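PDB 3E59: L-tyrosine isonitrile synthase from Pseudomonas aeruginosa, which builds the isonitrile group on L-tyrosine with C2 of D-ribulose 5-phosphate as carbon source, for paerucumarin biosynthesis. Local coordinates for residues 84-89 with 131-136; 115-120 with 125-130; 136-141 with 154-159. One frame throughout, in Å; residues are numbered along the deposited sequence.

All three contacts use helix 127-144, the crossover helix between strands 108-112 and 149-151 of the parallel sheet, whose 3-2-1-4-5 strand order is that of a Rossmann-like fold. Contact 2 lies at its first turn, contact 1 in its middle, and contact 3 further on, sharing Ala136 with contact 1. The centres of contacts 1 and 2 are about 14 Å apart; contact 3 lies about 12 Å from each. A polar network joins them: Arg117 NH2 of contact 2 meets Ser131 OG of contact 1 at 2.7 Å and Glu155 OE2 of contact 3 at 3.2 Å, and in one of its two conformers Gln134 NE2 probably reaches the same Glu155 oxygen.

Contact 1 (84-89 with 131-136)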
# COMPACT_ATOMS: atom_id res chain seq x y z
N MET A 84 14.58 -3.41 5.77
CA MET A 84 14.50 -4.69 5.04
C MET A 84 13.07 -5.05 4.57
O MET A 84 12.87 -5.64 3.51
CB MET A 84 15.13 -5.82 5.87
CG MET A 84 15.28 -7.15 5.13
SD MET A 84 16.47 -7.12 3.77
CE MET A 84 17.99 -7.32 4.68
N ALA A 85 12.06 -4.65 5.34
CA ALA A 85 10.68 -4.86 4.92
C ALA A 85 10.34 -4.10 3.62
O ALA A 85 9.81 -4.69 2.67
CB ALA A 85 9.71 -4.51 6.04
N GLU A 86 10.65 -2.80 3.56
CA GLU A 86 10.50 -2.05 2.30
C GLU A 86 11.36 -2.63 1.19
O GLU A 86 10.90 -2.76 0.04
CB GLU A 86 10.87 -0.58 2.46
CG GLU A 86 9.77 0.31 3.01
CD GLU A 86 9.69 0.26 4.51
OE1 GLU A 86 10.43 -0.52 5.15
OE2 GLU A 86 8.89 1.01 5.07
N ARG A 87 12.61 -2.98 1.53
CA ARG A 87 13.60 -3.40 0.54
C ARG A 87 13.16 -4.65 -0.20
O ARG A 87 13.19 -4.68 -1.44
CB ARG A 87 14.98 -3.63 1.18
CG ARG A 87 16.03 -4.15 0.18
CD ARG A 87 17.40 -4.25 0.81
NE ARG A 87 17.74 -3.09 1.63
CZ ARG A 87 18.38 -2.01 1.18
NH1 ARG A 87 18.77 -1.92 -0.09
NH2 ARG A 87 18.65 -1.01 2.01
N LEU A 88 12.74 -5.66 0.54
CA LEU A 88 12.28 -6.91 -0.07
C LEU A 88 10.95 -6.74 -0.80
O LEU A 88 10.71 -7.42 -1.80
CB LEU A 88 12.18 -8.00 0.98
CG LEU A 88 13.52 -8.49 1.53
CD1 LEU A 88 13.27 -9.32 2.75
CD2 LEU A 88 14.28 -9.30 0.47
N SER A 89 10.10 -5.84 -0.31
CA SER A 89 8.84 -5.56 -1.00
C SER A 89 9.08 -4.89 -2.36
O SER A 89 8.46 -5.27 -3.37
CB SER A 89 7.92 -4.69 -0.14
OG SER A 89 7.59 -5.36 1.06
N SER A 131 9.07 13.58 3.68
CA SER A 131 10.12 13.91 2.70
C SER A 131 11.37 13.04 2.86
O SER A 131 11.94 12.63 1.86
CB SER A 131 10.49 15.39 2.78
OG SER A 131 9.56 16.18 2.06
N ALA A 132 11.78 12.77 4.10
CA ALA A 132 12.93 11.90 4.37
C ALA A 132 12.66 10.45 3.94
O ALA A 132 13.54 9.78 3.37
CB ALA A 132 13.30 11.96 5.84
N TYR A 133 11.45 9.97 4.20
CA TYR A 133 11.04 8.63 3.78
C TYR A 133 10.99 8.50 2.26
O TYR A 133 11.45 7.48 1.71
CB TYR A 133 9.69 8.25 4.40
CG TYR A 133 9.26 6.82 4.16
CD1 TYR A 133 8.47 6.48 3.05
CD2 TYR A 133 9.63 5.80 5.05
CE1 TYR A 133 8.06 5.17 2.83
CE2 TYR A 133 9.23 4.47 4.83
CZ TYR A 133 8.45 4.17 3.72
OH TYR A 133 8.04 2.88 3.51
N GLN A 134 10.43 9.52 1.61
CA GLN A 134 10.37 9.62 0.15
C GLN A 134 11.76 9.49 -0.48
O GLN A 134 11.97 8.68 -1.38
CB GLN A 134 9.72 10.94 -0.28
CG GLN A 134 8.18 10.93 -0.31
CD GLN A 134 7.56 12.26 -0.75
OE1 GLN A 134 6.40 12.54 -0.46
NE2 GLN A 134 8.34 13.09 -1.44
N ASP A 135 12.69 10.29 0.03
CA ASP A 135 14.07 10.37 -0.47
C ASP A 135 14.80 9.05 -0.25
O ASP A 135 15.54 8.60 -1.13
CB ASP A 135 14.84 11.52 0.21
CG ASP A 135 14.29 12.90 -0.14
OD1 ASP A 135 13.56 13.04 -1.14
OD2 ASP A 135 14.60 13.87 0.61
N ALA A 136 14.59 8.46 0.92
CA ALA A 136 15.22 7.20 1.28
C ALA A 136 14.66 6.01 0.49
O ALA A 136 15.40 5.08 0.15
CB ALA A 136 15.10 6.96 2.78
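Glu86 and Tyr133 join two neighbouring crossover helices of the Rossmann-like domain: helix 84-103, which follows strand 60-64, and helix 127-144, which follows strand 108-112. The segments stay well apart, the nearest CA atoms being those of Glu86 and Ala136 at 10.4 Å, and two side chains approaching from opposite directions make the link. Tyr133 OH donates to Glu86 OE2 over 2.6 Å, a short bond that uses the anti lone pair, the one facing away from OE1. OE2 lies at the edge of the phenol ring and in its plane, while the carboxylate itself is turned 64° from that plane. With Glu86 CG anti to the carbonyl carbon (chi1 -83°), CG itself comes 3.1 Å from Tyr133 OH, and the bend at chi2 turns the carboxylate to the hydroxyl. The tyrosine ring leaves its helix with CG anti to the backbone N (chi1 -173°). OE1 of Glu86 is engaged as well, in a salt bridge with Lys70 and a hydrogen bond from the backbone N of Asp83; Leu137 and Met140 pack on the same side chain. The buried carboxylate is thus held at both oxygens, which should limit its rotation and direct the hydroxyl hydrogen.

Contact 2 (115-120 with 125-130); sequences DGRVFG and IGDAHI
Arg117 NH1 grips Asp127 twice where helix 127-144 begins, just after its N-cap residue Gly126; the short, weakly bonded helix 116-119 carrying the arginine precedes this crossover helix in the chain. One bond, 3.1 Å long, runs from NH1 to Asp127 OD2 and is part of a salt bridge; it is fairly straight at the hydrogen (158°), though OD2 is met from above its carboxylate plane, 45° out of it. The second, from NH1 to Asp127 O, is also 3.1 Å, with a C=O...N angle of 113°. Both acceptors lie close to the guanidinium plane. Over one face of that group sits Ile130 CG2, 3.9 Å above the plane and displaced toward the rim. The same isoleucine rests on Gly116, whose lack of a side chain lets the two CA atoms come within 5.9 Å. Bends at chi2 and chi3 turn the arginine toward the first turn of helix 127-144, bringing NH1 to Asp127. Further out, Arg171 binds Asp127 OD1 in a salt bridge and the backbone O of Arg117 by a hydrogen bond, so it braces both partners, while Arg117 NH2 turns to Ser131 and Glu155. From the other branch of Ile130, CD1 meets Gly116 O at 3.2 Å.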
# COMPACT_ATOMS: atom_id res chain seq x y z
N ASP A 115 1.27 7.89 -0.93
CA ASP A 115 0.20 8.66 -0.30
C ASP A 115 0.64 9.33 1.00
O ASP A 115 -0.18 9.76 1.81
CB ASP A 115 -1.06 7.80 -0.10
CG ASP A 115 -0.77 6.43 0.54
OD1 ASP A 115 0.40 6.01 0.72
OD2 ASP A 115 -1.76 5.75 0.87
N GLY A 116 1.96 9.44 1.19
CA GLY A 116 2.51 10.01 2.42
C GLY A 116 2.07 11.43 2.61
O GLY A 116 1.69 11.84 3.69
N ARG A 117 2.11 12.19 1.51
CA ARG A 117 1.76 13.59 1.54
C ARG A 117 0.25 13.83 1.65
O ARG A 117 -0.14 14.89 2.12
CB ARG A 117 2.33 14.30 0.31
CG ARG A 117 2.38 15.84 0.42
CD ARG A 117 3.48 16.30 1.36
NE ARG A 117 4.81 16.09 0.79
CZ ARG A 117 5.94 16.10 1.49
NH1 ARG A 117 5.92 16.30 2.80
NH2 ARG A 117 7.10 15.89 0.87
N VAL A 118 -0.58 12.87 1.24
CA VAL A 118 -2.04 13.10 1.15
C VAL A 118 -2.75 13.26 2.51
O VAL A 118 -3.76 13.97 2.60
CB VAL A 118 -2.80 12.05 0.23
CG1 VAL A 118 -2.01 11.73 -1.04
CG2 VAL A 118 -3.17 10.79 0.97
N PHE A 119 -2.20 12.64 3.56
CA PHE A 119 -2.88 12.57 4.87
C PHE A 119 -2.75 13.82 5.75
O PHE A 119 -3.73 14.32 6.32
CB PHE A 119 -2.45 11.32 5.63
CG PHE A 119 -2.64 10.04 4.85
CD1 PHE A 119 -1.57 9.17 4.63
CD2 PHE A 119 -3.89 9.71 4.31
CE1 PHE A 119 -1.74 7.99 3.90
CE2 PHE A 119 -4.06 8.53 3.58
CZ PHE A 119 -2.99 7.68 3.37
N GLY A 120 -1.52 14.32 5.85
CA GLY A 120 -1.23 15.46 6.70
C GLY A 120 -1.33 15.09 8.16
O GLY A 120 -0.73 14.09 8.59
N ILE A 125 2.22 12.20 10.98
CA ILE A 125 3.62 12.11 10.60
C ILE A 125 3.91 13.46 9.95
O ILE A 125 3.20 13.86 9.01
CB ILE A 125 3.87 10.92 9.64
CG1 ILE A 125 3.52 9.60 10.34
CG2 ILE A 125 5.31 10.88 9.14
CD1 ILE A 125 3.17 8.46 9.39
N GLY A 126 4.91 14.17 10.46
CA GLY A 126 5.26 15.50 9.97
C GLY A 126 5.78 15.45 8.54
O GLY A 126 6.30 14.42 8.11
N ASP A 127 5.66 16.57 7.82
CA ASP A 127 6.06 16.62 6.41
C ASP A 127 7.56 16.39 6.16
O ASP A 127 7.95 15.93 5.07
CB ASP A 127 5.63 17.96 5.79
CG ASP A 127 4.18 17.97 5.39
OD1 ASP A 127 3.52 19.01 5.60
OD2 ASP A 127 3.69 16.93 4.88
N ALA A 128 8.38 16.71 7.16
CA ALA A 128 9.82 16.45 7.12
C ALA A 128 10.09 14.95 7.15
O ALA A 128 10.96 14.47 6.45
CB ALA A 128 10.53 17.13 8.29
N HIS A 129 9.34 14.23 7.98
CA HIS A 129 9.46 12.78 8.05
C HIS A 129 9.08 12.14 6.72
O HIS A 129 9.78 11.24 6.23
CB HIS A 129 8.61 12.20 9.19
CG HIS A 129 9.25 12.32 10.54
ND1 HIS A 129 10.16 11.40 11.01
CD2 HIS A 129 9.10 13.24 11.52
CE1 HIS A 129 10.54 11.75 12.23
NE2 HIS A 129 9.92 12.86 12.56
N ILE A 130 7.97 12.61 6.14
CA ILE A 130 7.49 12.13 4.84
C ILE A 130 8.54 12.37 3.74
O ILE A 130 8.86 11.45 2.97
CB ILE A 130 6.11 12.74 4.47
CG1 ILE A 130 5.03 12.25 5.44
CG2 ILE A 130 5.69 12.39 3.03
CD1 ILE A 130 3.89 13.18 5.51

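Contact 3 (136-141 with 154-159)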
# COMPACT_ATOMS: atom_id res chain seq x y z
N ALA A 136 14.59 8.46 0.92
CA ALA A 136 15.22 7.20 1.28
C ALA A 136 14.66 6.01 0.49
O ALA A 136 15.40 5.08 0.15
CB ALA A 136 15.10 6.96 2.78
N LEU A 137 13.36 6.05 0.18
CA LEU A 137 12.73 5.01 -0.64
C LEU A 137 13.28 4.98 -2.07
O LEU A 137 13.60 3.90 -2.58
CB LEU A 137 11.21 5.18 -0.68
CG LEU A 137 10.42 3.92 -1.04
CD1 LEU A 137 10.23 3.04 0.20
CD2 LEU A 137 9.08 4.25 -1.66
N ARG A 138 13.36 6.16 -2.70
CA ARG A 138 13.99 6.33 -4.02
C ARG A 138 15.42 5.81 -4.06
O ARG A 138 15.82 5.15 -5.01
CB ARG A 138 13.99 7.81 -4.44
CG ARG A 138 12.65 8.32 -4.97
CD ARG A 138 12.76 9.78 -5.41
NE ARG A 138 11.48 10.34 -5.88
CZ ARG A 138 11.13 10.47 -7.16
NH1 ARG A 138 11.96 10.08 -8.13
NH2 ARG A 138 9.95 10.99 -7.48
N LEU A 139 16.18 6.12 -3.01
CA LEU A 139 17.56 5.70 -2.88
C LEU A 139 17.61 4.17 -2.77
O LEU A 139 18.50 3.53 -3.33
CB LEU A 139 18.19 6.37 -1.65
CG LEU A 139 19.66 6.78 -1.64
CD1 LEU A 139 20.13 7.36 -2.99
CD2 LEU A 139 19.90 7.79 -0.52
N MET A 140 16.64 3.60 -2.07
CA MET A 140 16.53 2.15 -1.93
C MET A 140 16.23 1.49 -3.27
O MET A 140 16.76 0.43 -3.58
CB MET A 140 15.45 1.81 -0.90
CG MET A 140 15.36 0.34 -0.56
SD MET A 140 14.26 0.05 0.84
CE MET A 140 15.40 0.27 2.21
N ILE A 141 15.37 2.12 -4.07
CA ILE A 141 15.07 1.64 -5.41
C ILE A 141 16.35 1.55 -6.26
O ILE A 141 16.59 0.53 -6.91
CB ILE A 141 13.96 2.49 -6.11
CG1 ILE A 141 12.61 2.25 -5.42
CG2 ILE A 141 13.85 2.15 -7.60
CD1 ILE A 141 11.49 3.20 -5.83
N LEU A 154 2.55 13.38 -4.45
CA LEU A 154 1.57 14.46 -4.64
C LEU A 154 2.16 15.71 -5.31
O LEU A 154 1.48 16.39 -6.08
CB LEU A 154 0.89 14.82 -3.32
CG LEU A 154 -0.29 15.82 -3.30
CD1 LEU A 154 -1.38 15.49 -4.31
CD2 LEU A 154 -0.87 15.95 -1.89
N GLU A 155 3.43 16.00 -5.00
CA GLU A 155 4.10 17.21 -5.51
C GLU A 155 4.52 17.10 -6.97
O GLU A 155 4.93 18.10 -7.57
CB GLU A 155 5.29 17.60 -4.63
CG GLU A 155 6.26 16.49 -4.31
CD GLU A 155 5.97 15.81 -2.98
OE1 GLU A 155 4.78 15.57 -2.65
OE2 GLU A 155 6.95 15.51 -2.27
N ASP A 156 4.43 15.90 -7.52
CA ASP A 156 4.74 15.68 -8.93
C ASP A 156 3.56 15.96 -9.85
O ASP A 156 3.70 15.94 -11.07
CB ASP A 156 5.25 14.25 -9.15
CG ASP A 156 6.51 13.95 -8.34
OD1 ASP A 156 7.35 14.86 -8.19
OD2 ASP A 156 6.65 12.81 -7.85
N VAL A 157 2.39 16.22 -9.26
CA VAL A 157 1.20 16.56 -10.04
C VAL A 157 1.45 17.88 -10.78
O VAL A 157 1.52 18.96 -10.16
CB VAL A 157 -0.10 16.62 -9.17
CG1 VAL A 157 -1.31 17.06 -10.01
CG2 VAL A 157 -0.37 15.27 -8.51
N ARG A 158 1.59 17.77 -12.10
CA ARG A 158 1.90 18.90 -12.97
C ARG A 158 0.94 20.07 -12.76
O ARG A 158 1.37 21.22 -12.73
CB ARG A 158 1.91 18.44 -14.44
CG ARG A 158 2.56 19.40 -15.41
CD ARG A 158 2.68 18.77 -16.80
NE ARG A 158 2.83 19.78 -17.85
CZ ARG A 158 2.96 19.50 -19.15
NH1 ARG A 158 2.96 18.24 -19.57
NH2 ARG A 158 3.10 20.48 -20.03
N ALA A 159 -0.34 19.76 -12.61
CA ALA A 159 -1.38 20.78 -12.46
C ALA A 159 -1.26 21.58 -11.17
O ALA A 159 -1.74 22.71 -11.09
CB ALA A 159 -2.76 20.14 -12.57
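Arg138 and Asp156 form a long salt bridge at the protein surface, linking helix 127-144 to the loop that follows strand 149-151, the edge strand of the parallel sheet. Along the helix, Ala136 packs on Pro82 and Leu137 turns inward, against Phe67 of a loop and Leu90 of helix 84-103. Arg138 then points toward the loop. Its CG stands anti to the carbonyl carbon (chi1 -79°), and from CG to NE the chain is extended, the reach needed where the nearest CA atoms, of Arg138 and Asp156, are 14.0 Å apart. The two side chains come from opposite directions, and NH2 of Arg138 ends 3.8 Å from OD2 of Asp156. That oxygen lies at the edge of the guanidinium and in its plane, whereas the carboxylate is turned almost perpendicular to it, at 86°. Further along, Ile141 packs on Ile149 and Val151 of the edge strand. On the loop, Asp156 has firmer partners: OD1 forms a salt bridge with Arg164, and OD2 accepts from the backbone N of Asn153. The carboxylate is therefore positioned mainly by its own loop, and the length of the Arg138 pairing, with its exposed arginine, suggests a modest electrostatic attraction, probably weakened further by solvent.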